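Local coordinates for 5' nucleotidase family protein (Staphylococcus aureus subsp. aureus, PDB 4Q7F), which belongs to the 5' nucleotidase family, combining a calcineurin-like phosphoesterase domain that holds manganese and magnesium ions with a characteristic C-terminal domain, at residues Phe37-Arg40 against Asn41-Gln44; His53-Glu56 against Gln57-Gln61; Tyr114-Pro117 against Tyr118-Thr122; Gln190-Pro193 against Glu194-Arg197; His341-Thr344 against Asn345-Tyr349. All coordinates share one frame; numbering follows the deposited sequence.

Interaction 1 (Phe37-Arg40 against Asn41-Gln44); sequences FTSR and NQYQ
Gln42 turns back on Ser39, and the backbone bond comes first: Gln42 N donates to Ser39 O over 3.2 Å, closing a type I beta turn from Ser39 to Gln42. The N-H is aimed well (155°), yet the donor stands above the carbonyl plane and misses the lone pairs. Among side chains, Gln42 NE2 donates to Gln44 OE1 at 3.2 Å, with the acceptor close to the amide plane of Gln42.

Side-chain contacts are few and centre on Gln42 CG. The Gln42 chain folds at chi2 (-91°), which lays its CG 3.5 Å from Thr38 OG1, while the same carbon lies 3.8 Å from Ser39 OG. Two hydroxyls thus rest against the aliphatic part of a glutamine.

Charge ties the turn to its surroundings. The fully extended Arg40 chain carries its guanidinium to Asp315 and Asp318, and Arg310 of helix 304-317 reaches the carbonyl oxygens of Arg40 and Gln42. Asp36 serves both sides, receiving Thr38 OG1 on its carboxylate and giving its backbone N to Gln42 OE1.

With its amide held at both ends, Gln42 has little rotational freedom, while buried Phe37 and the paired Arg40 fasten the loop to helix 304-317 and Asp318.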
# COMPACT_ATOMS: atom_id res chain seq x y z
N PHE A 37 9.61 -8.45 10.76
CA PHE A 37 11.05 -8.46 10.41
C PHE A 37 11.92 -7.35 11.02
O PHE A 37 13.07 -7.17 10.62
CB PHE A 37 11.23 -8.53 8.89
CG PHE A 37 10.56 -9.70 8.26
CD1 PHE A 37 11.16 -10.96 8.28
CD2 PHE A 37 9.32 -9.57 7.65
CE1 PHE A 37 10.54 -12.05 7.71
CE2 PHE A 37 8.69 -10.66 7.08
CZ PHE A 37 9.31 -11.90 7.10
N THR A 38 11.41 -6.65 12.01
CA THR A 38 12.22 -5.62 12.66
C THR A 38 13.47 -6.26 13.29
O THR A 38 14.51 -5.61 13.41
CB THR A 38 11.41 -4.79 13.67
OG1 THR A 38 10.73 -5.64 14.56
CG2 THR A 38 10.37 -3.96 12.94
N SER A 39 13.39 -7.54 13.65
CA SER A 39 14.56 -8.27 14.17
C SER A 39 14.37 -9.75 13.83
O SER A 39 13.26 -10.22 13.67
CB SER A 39 14.78 -8.04 15.68
OG SER A 39 13.72 -8.54 16.48
N ARG A 40 15.48 -10.47 13.73
CA ARG A 40 15.49 -11.88 13.33
C ARG A 40 14.55 -12.82 14.05
O ARG A 40 13.85 -13.61 13.41
CB ARG A 40 16.91 -12.44 13.45
CG ARG A 40 17.02 -13.90 13.06
CD ARG A 40 18.43 -14.43 13.18
NE ARG A 40 18.47 -15.79 12.65
CZ ARG A 40 18.87 -16.13 11.42
NH1 ARG A 40 18.82 -17.40 11.07
NH2 ARG A 40 19.33 -15.23 10.55
N ASN A 41 14.52 -12.74 15.38
CA ASN A 41 13.72 -13.67 16.20
C ASN A 41 12.33 -13.14 16.56
O ASN A 41 11.57 -13.78 17.30
CB ASN A 41 14.53 -14.01 17.46
CG ASN A 41 15.92 -14.58 17.13
OD1 ASN A 41 16.04 -15.59 16.45
ND2 ASN A 41 16.96 -13.92 17.62
N GLN A 42 11.98 -11.98 16.01
CA GLN A 42 10.70 -11.32 16.26
C GLN A 42 9.59 -12.33 16.03
O GLN A 42 9.66 -13.16 15.11
CB GLN A 42 10.55 -10.11 15.31
CG GLN A 42 9.95 -8.82 15.91
CD GLN A 42 8.45 -8.65 15.81
OE1 GLN A 42 7.81 -8.99 14.79
NE2 GLN A 42 7.87 -8.04 16.83
N TYR A 43 8.59 -12.28 16.90
CA TYR A 43 7.42 -13.15 16.82
C TYR A 43 6.28 -12.27 17.30
O TYR A 43 6.42 -11.62 18.33
CB TYR A 43 7.56 -14.37 17.71
CG TYR A 43 6.55 -15.45 17.41
CD1 TYR A 43 5.20 -15.29 17.73
CD2 TYR A 43 6.95 -16.64 16.81
CE1 TYR A 43 4.28 -16.29 17.43
CE2 TYR A 43 6.04 -17.65 16.52
CZ TYR A 43 4.71 -17.47 16.82
OH TYR A 43 3.83 -18.48 16.54
N GLN A 44 5.18 -12.26 16.55
CA GLN A 44 4.06 -11.40 16.87
C GLN A 44 2.77 -12.05 16.32
O GLN A 44 2.82 -12.78 15.34
CB GLN A 44 4.34 -10.05 16.22
CG GLN A 44 3.32 -8.95 16.45
CD GLN A 44 3.81 -7.59 15.97
OE1 GLN A 44 5.00 -7.41 15.65
NE2 GLN A 44 2.91 -6.62 15.92

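Interaction 2 (His53-Glu56 against Gln57-Gln61); sequences HVIE and QDRRQ
Glu56 OE2 is the shared acceptor of this helix end: Arg59 NH1 reaches it in a salt bridge of 2.9 Å, and Lys67 NZ is a second cationic partner. The arginine comes to the syn lone pair of the oxygen, and the oxygen in turn lies near the guanidinium plane, although the two flat groups stand almost perpendicular (86°). Bends at both ends make this possible, Glu56 folding at chi2 (-60°) and Arg59 at chi3 (-55°), while the chains run side by side. Two positive partners would be expected to favour the ionised carboxylate. Arg59 NE goes on to Ser65 OG, which further fixes the guanidinium.

One turn apart, His53 and Gln57 form a second pair. Gln57 CG lies 4.1 Å above the imidazole plane, near its rim. Their NE2 atoms, 3.4 Å from each other, are not bonded together; each is instead hydrogen-bonded to Asp297 OD2, so one carboxylate oxygen draws the two side chains together.

Beneath the side chains, Gln57 N, Asp58 N and Arg59 N donate to His53 O, Val54 O and Ile55 O, the last bond measuring 2.8 Å between Arg59 N and Ile55 O. Ile55 is buried against Tyr23, Lys67 and Val271, as befits the connecting helix of the beta-alpha-beta unit formed by strand 19-25, helix 48-59 and strand 65-69.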
# COMPACT_ATOMS: atom_id res chain seq x y z
N HIS A 53 -4.87 -20.07 10.49
CA HIS A 53 -5.11 -20.98 11.60
C HIS A 53 -6.37 -20.53 12.38
O HIS A 53 -7.19 -21.35 12.77
CB HIS A 53 -3.87 -21.00 12.50
CG HIS A 53 -4.02 -21.80 13.75
ND1 HIS A 53 -4.06 -23.17 13.75
CD2 HIS A 53 -4.06 -21.41 15.05
CE1 HIS A 53 -4.15 -23.60 14.99
NE2 HIS A 53 -4.14 -22.55 15.80
N VAL A 54 -6.56 -19.23 12.53
CA VAL A 54 -7.73 -18.70 13.22
C VAL A 54 -9.01 -18.99 12.45
O VAL A 54 -10.04 -19.30 13.04
CB VAL A 54 -7.59 -17.18 13.44
CG1 VAL A 54 -8.92 -16.55 13.83
CG2 VAL A 54 -6.54 -16.90 14.51
N ILE A 55 -8.94 -18.90 11.12
CA ILE A 55 -10.08 -19.16 10.27
C ILE A 55 -10.43 -20.66 10.35
O ILE A 55 -11.59 -21.04 10.59
CB ILE A 55 -9.78 -18.75 8.81
CG1 ILE A 55 -9.64 -17.22 8.73
CG2 ILE A 55 -10.87 -19.18 7.86
CD1 ILE A 55 -9.15 -16.74 7.40
N GLU A 56 -9.41 -21.48 10.16
CA GLU A 56 -9.59 -22.93 10.19
C GLU A 56 -10.28 -23.41 11.47
O GLU A 56 -11.25 -24.15 11.41
CB GLU A 56 -8.24 -23.62 9.96
CG GLU A 56 -7.75 -23.50 8.54
CD GLU A 56 -8.73 -24.11 7.54
OE1 GLU A 56 -8.89 -25.33 7.55
OE2 GLU A 56 -9.31 -23.36 6.72
N GLN A 57 -9.79 -22.97 12.63
CA GLN A 57 -10.44 -23.35 13.87
C GLN A 57 -11.88 -22.82 13.97
O GLN A 57 -12.77 -23.56 14.32
CB GLN A 57 -9.62 -22.89 15.09
CG GLN A 57 -8.30 -23.61 15.19
CD GLN A 57 -7.53 -23.29 16.44
OE1 GLN A 57 -7.12 -24.20 17.16
NE2 GLN A 57 -7.33 -22.01 16.72
N ASP A 58 -12.09 -21.55 13.64
CA ASP A 58 -13.42 -20.94 13.78
C ASP A 58 -14.52 -21.38 12.81
O ASP A 58 -15.71 -21.29 13.12
CB ASP A 58 -13.28 -19.43 13.56
CG ASP A 58 -14.53 -18.66 13.99
OD1 ASP A 58 -14.69 -18.50 15.20
OD2 ASP A 58 -15.30 -18.18 13.14
N ARG A 59 -14.13 -21.78 11.61
CA ARG A 59 -15.08 -22.06 10.55
C ARG A 59 -15.85 -23.36 10.74
O ARG A 59 -16.95 -23.51 10.19
CB ARG A 59 -14.36 -22.07 9.18
CG ARG A 59 -13.45 -23.26 8.97
CD ARG A 59 -12.60 -23.15 7.72
NE ARG A 59 -13.38 -22.92 6.51
CZ ARG A 59 -12.90 -23.02 5.27
NH1 ARG A 59 -11.62 -23.34 5.05
NH2 ARG A 59 -13.72 -22.80 4.24
N ARG A 60 -15.29 -24.27 11.53
CA ARG A 60 -15.89 -25.58 11.76
C ARG A 60 -17.32 -25.52 12.35
O ARG A 60 -18.11 -26.41 12.10
CB ARG A 60 -14.96 -26.42 12.62
CG ARG A 60 -15.38 -27.87 12.78
CD ARG A 60 -14.44 -28.61 13.73
NE ARG A 60 -14.92 -29.96 14.04
CZ ARG A 60 -15.90 -30.22 14.90
NH1 ARG A 60 -16.26 -31.49 15.13
NH2 ARG A 60 -16.55 -29.23 15.52
N GLN A 61 -17.65 -24.47 13.10
CA GLN A 61 -18.99 -24.34 13.71
C GLN A 61 -20.11 -24.02 12.70
O GLN A 61 -21.28 -24.24 13.00
CB GLN A 61 -18.99 -23.25 14.78
CG GLN A 61 -18.75 -21.86 14.25
CD GLN A 61 -18.69 -20.80 15.34
OE1 GLN A 61 -19.67 -20.58 16.05
NE2 GLN A 61 -17.57 -20.12 15.44

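Interaction 3 (Tyr114-Pro117 against Tyr118-Thr122); sequences YGLP and YLKDT
Two different first torsions bring Tyr114 and Tyr118 together: CG of Tyr114 lies beside its own backbone N (chi1 -60°), whereas CG of Tyr118 is swung opposite its N (chi1 -174°), and the side chains come to lie next to each other, pointing the same way. The setting is a helix N-terminus, with Gly115 as N-cap of helix 116-125. The rings make an offset edge-to-face pair, the edge of Tyr114 toward the face of Tyr118, with centroids 5.4 Å apart and planes at 67°. Nearer the backbone, Tyr114 CB packs 3.6 Å from Tyr118 CD2. Ile84 of helix 78-85 touches both tyrosines, and the Tyr114 side chain lies about 10 Å from the bound (2R,3S,5R)-5-(6-amino-9H-purin-9-yl)-tetrahydro-2-(hydroxymethyl)furan-3-ol.

Gly115 has a positive phi, a conformation easy for glycine. Its own O accepts from Leu119 N, and the next two bonds of the helix follow with Lys120 N to Leu116 O and Asp121 N to Pro117 O. Ahead of them a water bridges the opening of the helix, donating to Tyr114 O at 2.9 Å and accepting from Tyr118 N at 2.8 Å. The extended Lys120 chain crosses Leu116, bringing CE within 3.8 Å of Leu116 CD2 on its way to a salt bridge with Glu137.

Tyr118 O is gripped twice by Thr122, whose N and OG1 each donate from 3.0 Å and approach from opposite faces of the carbonyl plane.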
# COMPACT_ATOMS: atom_id res chain seq x y z
N TYR A 114 5.49 -5.45 -9.69
CA TYR A 114 6.62 -6.17 -10.28
C TYR A 114 6.44 -6.49 -11.75
O TYR A 114 7.17 -7.32 -12.30
CB TYR A 114 6.85 -7.47 -9.51
CG TYR A 114 7.15 -7.29 -8.03
CD1 TYR A 114 8.32 -6.67 -7.61
CD2 TYR A 114 6.28 -7.77 -7.06
CE1 TYR A 114 8.61 -6.52 -6.27
CE2 TYR A 114 6.55 -7.63 -5.71
CZ TYR A 114 7.72 -7.01 -5.32
OH TYR A 114 7.99 -6.88 -3.97
N GLY A 115 5.48 -5.84 -12.41
CA GLY A 115 5.24 -6.08 -13.82
C GLY A 115 4.06 -6.97 -14.12
O GLY A 115 3.66 -7.80 -13.29
N LEU A 116 3.51 -6.83 -15.32
CA LEU A 116 2.34 -7.58 -15.71
C LEU A 116 2.62 -9.07 -15.88
O LEU A 116 1.80 -9.88 -15.46
CB LEU A 116 1.68 -6.96 -16.94
CG LEU A 116 0.25 -7.42 -17.22
CD1 LEU A 116 -0.63 -7.13 -16.02
CD2 LEU A 116 -0.31 -6.76 -18.48
N PRO A 117 3.76 -9.45 -16.51
CA PRO A 117 4.08 -10.87 -16.66
C PRO A 117 4.23 -11.60 -15.32
O PRO A 117 3.81 -12.76 -15.20
CB PRO A 117 5.41 -10.87 -17.42
CG PRO A 117 5.45 -9.57 -18.12
CD PRO A 117 4.72 -8.60 -17.23
N TYR A 118 4.83 -10.95 -14.34
CA TYR A 118 4.98 -11.53 -13.02
C TYR A 118 3.57 -11.79 -12.43
O TYR A 118 3.29 -12.87 -11.95
CB TYR A 118 5.79 -10.61 -12.13
CG TYR A 118 6.13 -11.16 -10.77
CD1 TYR A 118 7.21 -12.03 -10.60
CD2 TYR A 118 5.41 -10.79 -9.66
CE1 TYR A 118 7.53 -12.52 -9.34
CE2 TYR A 118 5.72 -11.25 -8.41
CZ TYR A 118 6.78 -12.12 -8.25
OH TYR A 118 7.06 -12.57 -6.99
N LEU A 119 2.67 -10.81 -12.56
CA LEU A 119 1.30 -10.95 -12.07
C LEU A 119 0.55 -12.08 -12.80
O LEU A 119 -0.04 -12.96 -12.15
CB LEU A 119 0.53 -9.65 -12.22
CG LEU A 119 -0.94 -9.69 -11.78
CD1 LEU A 119 -1.07 -10.18 -10.33
CD2 LEU A 119 -1.60 -8.33 -11.94
N LYS A 120 0.59 -12.06 -14.13
CA LYS A 120 -0.10 -13.08 -14.92
C LYS A 120 0.38 -14.48 -14.54
O LYS A 120 -0.45 -15.39 -14.38
CB LYS A 120 0.06 -12.84 -16.42
CG LYS A 120 -0.66 -11.60 -16.96
CD LYS A 120 -0.59 -11.58 -18.48
CE LYS A 120 -1.34 -10.40 -19.08
NZ LYS A 120 -1.16 -10.32 -20.56
N ASP A 121 1.70 -14.66 -14.44
CA ASP A 121 2.27 -15.96 -14.03
C ASP A 121 1.74 -16.38 -12.64
O ASP A 121 1.45 -17.56 -12.39
CB ASP A 121 3.79 -15.86 -13.97
CG ASP A 121 4.43 -17.13 -13.50
OD1 ASP A 121 4.34 -18.15 -14.22
OD2 ASP A 121 5.04 -17.12 -12.39
N THR A 122 1.64 -15.41 -11.73
CA THR A 122 1.12 -15.64 -10.40
C THR A 122 -0.33 -16.14 -10.46
O THR A 122 -0.68 -17.22 -9.88
CB THR A 122 1.26 -14.35 -9.54
OG1 THR A 122 2.64 -14.08 -9.33
CG2 THR A 122 0.59 -14.49 -8.21
O HOH W 1 6.48 -8.69 -14.79

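Interaction 4 (Gln190-Pro193 against Glu194-Arg197); sequences QYLP and EMKR
Leu192 and selenomethionine Met195 form the apolar side of an amphipathic turn in helix 184-198, packed on a mixed sheet through Tyr149, Ile160 and Ile202. The Met195 chain bends at chi3 (-28°), turning its methyl CE back against Leu192 CD2. At 3.3 Å between Leu192 CD2 and Met195 CE the approach is tighter than usual for carbons, so its exact length is doubtful. On the other flank, SE of Met195 lies 4.2 Å from Tyr191 CB.

Helix 184-198 is kinked at Pro193, which has no N-H to give to the turn before. A water accepts from Glu194 N at 2.9 Å and donates to Gln190 O, standing in for a direct helical bond. Regular bonding resumes at once: Met195 N donates to Tyr191 O, and Lys196 N to Leu192 O at 2.8 Å.

Beyond the kink, the outer side is polar. Bent at chi3 (-71°), Arg197 folds over the backbone; Pro193 O lies over one face of the Arg197 guanidinium, 3.8 Å from the guanidinium plane and toward its rim. Glu194 runs alongside Tyr191, its OE1 4.0 Å from Tyr191 CD1 and its carboxylate turned 26° from the ring. Lys196 points elsewhere, to a salt bridge with Asp239.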
# COMPACT_ATOMS: atom_id res chain seq x y z
N GLN A 190 -23.46 -1.03 -13.43
CA GLN A 190 -23.83 -1.72 -14.66
C GLN A 190 -24.12 -3.21 -14.44
O GLN A 190 -25.01 -3.75 -15.07
CB GLN A 190 -22.74 -1.48 -15.70
CG GLN A 190 -22.64 -0.01 -16.09
CD GLN A 190 -21.36 0.35 -16.82
OE1 GLN A 190 -20.68 -0.52 -17.37
NE2 GLN A 190 -21.02 1.63 -16.83
N TYR A 191 -23.38 -3.85 -13.52
CA TYR A 191 -23.59 -5.28 -13.23
C TYR A 191 -24.75 -5.62 -12.29
O TYR A 191 -25.31 -6.71 -12.38
CB TYR A 191 -22.33 -5.89 -12.61
CG TYR A 191 -21.38 -6.55 -13.57
CD1 TYR A 191 -21.51 -7.90 -13.87
CD2 TYR A 191 -20.32 -5.86 -14.12
CE1 TYR A 191 -20.62 -8.53 -14.72
CE2 TYR A 191 -19.42 -6.47 -14.97
CZ TYR A 191 -19.58 -7.81 -15.26
OH TYR A 191 -18.69 -8.42 -16.10
N LEU A 192 -25.08 -4.72 -11.36
CA LEU A 192 -26.16 -5.00 -10.41
C LEU A 192 -27.43 -5.60 -11.00
O LEU A 192 -27.87 -6.64 -10.53
CB LEU A 192 -26.51 -3.81 -9.54
CG LEU A 192 -25.67 -3.75 -8.27
CD1 LEU A 192 -25.90 -2.44 -7.55
CD2 LEU A 192 -25.99 -4.92 -7.36
N PRO A 193 -28.01 -4.94 -12.00
CA PRO A 193 -29.24 -5.48 -12.56
C PRO A 193 -29.12 -6.96 -12.93
O PRO A 193 -29.98 -7.74 -12.58
CB PRO A 193 -29.47 -4.63 -13.82
CG PRO A 193 -28.81 -3.33 -13.51
CD PRO A 193 -27.62 -3.67 -12.65
N GLU A 194 -28.06 -7.33 -13.63
CA GLU A 194 -27.84 -8.71 -14.04
C GLU A 194 -27.60 -9.64 -12.86
O GLU A 194 -28.05 -10.78 -12.85
CB GLU A 194 -26.65 -8.81 -14.98
CG GLU A 194 -26.40 -10.22 -15.48
CD GLU A 194 -25.21 -10.33 -16.40
OE1 GLU A 194 -24.25 -9.53 -16.24
OE2 GLU A 194 -25.24 -11.22 -17.28
N MSE A 195 -26.85 -9.15 -11.88
CA MSE A 195 -26.56 -9.92 -10.68
C MSE A 195 -27.84 -10.22 -9.95
O MSE A 195 -28.08 -11.37 -9.58
CB MSE A 195 -25.55 -9.19 -9.81
CG MSE A 195 -24.18 -9.32 -10.46
SE MSE A 195 -22.74 -8.53 -9.37
CE MSE A 195 -23.69 -7.11 -8.40
N LYS A 196 -28.69 -9.22 -9.78
CA LYS A 196 -29.97 -9.43 -9.10
C LYS A 196 -30.89 -10.40 -9.86
O LYS A 196 -31.74 -11.02 -9.25
CB LYS A 196 -30.68 -8.11 -8.86
CG LYS A 196 -29.96 -7.17 -7.92
CD LYS A 196 -30.69 -5.84 -7.81
CE LYS A 196 -32.08 -6.00 -7.19
NZ LYS A 196 -32.84 -4.72 -7.16
N ARG A 197 -30.74 -10.51 -11.18
CA ARG A 197 -31.55 -11.47 -11.95
C ARG A 197 -31.04 -12.89 -11.71
O ARG A 197 -31.80 -13.84 -11.78
CB ARG A 197 -31.50 -11.21 -13.47
CG ARG A 197 -32.36 -10.06 -13.97
CD ARG A 197 -32.41 -10.01 -15.50
NE ARG A 197 -31.17 -9.57 -16.15
CZ ARG A 197 -30.84 -8.30 -16.38
NH1 ARG A 197 -29.69 -8.00 -16.99
NH2 ARG A 197 -31.65 -7.31 -16.01
O HOH W 2 -26.61 -5.63 -15.50

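Interaction 5 (His341-Thr344 against Asn345-Tyr349); sequences HPFT and NFMNY
Met347, a selenomethionine, can be traced atom by atom along the Phe343 ring one turn before it. Its CB starts 3.8 Å from Phe343 O. CG then passes over the ring face in a CH-pi contact, 4.2 Å from the Phe343 centroid and 26° off the normal. SE slides outward to an oblique position, 3.6 Å from Phe343 CE2, and a bend at chi3 (-69°) curls the terminal CE back to the same CE2 atom, also at 3.6 Å. From CG to CE the side chain thus follows the ring, over its face and then round the CE2 atom.

Phe346 adds a second ring, oblique to the first, with its CD2 3.9 Å from Phe343 CE1; Phe343 O lies at the edge of the Phe346 ring, near its plane. Leu505 and Leu509 of helix 501-511 pack against Phe346, and Phe371 meets Phe343 edge-to-face.

On the polar side, Thr344 O takes two bonds from Asn348, from N at 3.0 Å and from ND2 at 3.2 Å, which approach from opposite faces of the carbonyl plane. That amide group also donates to Ile436 O, so a buried asparagine ties the helix to strand 435-438. Asn345 ND2 donates to Pro518 O, and its OD1 accepts from Val520 N and Val521 N.

At the start, His341 ND1 accepts from Phe343 N over 3.1 Å: a histidine N-cap opening helix 342-355 of the C-terminal domain, followed by a Met-aromatic contact in its buried first turns.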
# COMPACT_ATOMS: atom_id res chain seq x y z
N HIS A 341 18.20 15.64 8.99
CA HIS A 341 18.72 14.55 9.77
C HIS A 341 19.83 13.90 8.93
O HIS A 341 19.72 13.84 7.70
CB HIS A 341 17.60 13.54 10.06
CG HIS A 341 17.99 12.47 11.02
ND1 HIS A 341 18.68 11.35 10.62
CD2 HIS A 341 17.84 12.37 12.37
CE1 HIS A 341 18.92 10.59 11.68
NE2 HIS A 341 18.42 11.18 12.75
N PRO A 342 20.91 13.42 9.56
CA PRO A 342 21.97 12.80 8.75
C PRO A 342 21.48 11.70 7.78
O PRO A 342 22.05 11.54 6.69
CB PRO A 342 22.93 12.23 9.79
CG PRO A 342 22.76 13.13 10.97
CD PRO A 342 21.30 13.49 10.99
N PHE A 343 20.45 10.95 8.15
CA PHE A 343 19.96 9.89 7.28
C PHE A 343 19.18 10.44 6.06
O PHE A 343 19.31 9.92 4.97
CB PHE A 343 19.16 8.85 8.04
CG PHE A 343 18.77 7.66 7.19
CD1 PHE A 343 19.71 6.70 6.87
CD2 PHE A 343 17.49 7.54 6.68
CE1 PHE A 343 19.37 5.62 6.07
CE2 PHE A 343 17.15 6.47 5.87
CZ PHE A 343 18.10 5.51 5.56
N THR A 344 18.36 11.47 6.24
CA THR A 344 17.65 12.06 5.09
C THR A 344 18.65 12.78 4.18
O THR A 344 18.51 12.79 2.94
CB THR A 344 16.52 13.01 5.52
OG1 THR A 344 17.05 14.08 6.33
CG2 THR A 344 15.49 12.25 6.29
N ASN A 345 19.66 13.39 4.80
CA ASN A 345 20.72 14.04 4.07
C ASN A 345 21.43 13.01 3.21
O ASN A 345 21.68 13.24 2.04
CB ASN A 345 21.72 14.67 5.00
CG ASN A 345 22.76 15.43 4.25
OD1 ASN A 345 22.46 16.42 3.58
ND2 ASN A 345 24.01 14.97 4.33
N PHE A 346 21.72 11.86 3.82
CA PHE A 346 22.36 10.76 3.12
C PHE A 346 21.56 10.26 1.93
O PHE A 346 22.12 10.05 0.86
CB PHE A 346 22.61 9.62 4.10
CG PHE A 346 22.75 8.28 3.44
CD1 PHE A 346 23.90 7.93 2.77
CD2 PHE A 346 21.72 7.36 3.52
CE1 PHE A 346 24.01 6.69 2.17
CE2 PHE A 346 21.83 6.12 2.93
CZ PHE A 346 22.98 5.78 2.25
N MSE A 347 20.26 10.03 2.11
CA MSE A 347 19.42 9.51 1.04
C MSE A 347 19.38 10.49 -0.09
O MSE A 347 19.57 10.12 -1.24
CB MSE A 347 18.00 9.17 1.50
CG MSE A 347 17.98 7.90 2.36
SE MSE A 347 16.14 7.22 2.53
CE MSE A 347 15.41 8.67 3.65
N ASN A 348 19.10 11.76 0.21
CA ASN A 348 19.09 12.79 -0.82
C ASN A 348 20.44 12.93 -1.55
O ASN A 348 20.47 13.10 -2.77
CB ASN A 348 18.60 14.11 -0.26
CG ASN A 348 17.08 14.20 -0.23
OD1 ASN A 348 16.43 14.18 -1.28
ND2 ASN A 348 16.52 14.32 0.96
N TYR A 349 21.54 12.83 -0.82
CA TYR A 349 22.84 12.91 -1.43
C TYR A 349 23.03 11.75 -2.41
O TYR A 349 23.51 11.97 -3.52
CB TYR A 349 23.96 12.93 -0.40
CG TYR A 349 25.32 13.05 -1.07
CD1 TYR A 349 25.72 14.25 -1.66
CD2 TYR A 349 26.18 11.96 -1.16
CE1 TYR A 349 26.94 14.36 -2.30
CE2 TYR A 349 27.40 12.07 -1.80
CZ TYR A 349 27.78 13.27 -2.35
OH TYR A 349 28.99 13.38 -2.99
O HOH W 3 24.47 12.70 5.96

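Along the chain the five contacts follow in series, interactions 1 to 4 in the calcineurin-like phosphoesterase domain and interaction 5 in the C-terminal domain. Interaction 1 is a surface loop leading into helix 48-59, which carries interaction 2; their centres are 26 Å apart, and none of the five contacts touches another. Interactions 3 and 4 occupy helices 116-125 and 184-198, with centres 31 Å apart. The widest separation, 54 Å between centres, lies between interactions 4 and 5, on opposite sides of the chain's centre. The side chains of Tyr114 (interaction 3) and Met347 (interaction 5) lie about 10 and 11 Å from the bound ligand, in the two domains that contribute its pocket residues.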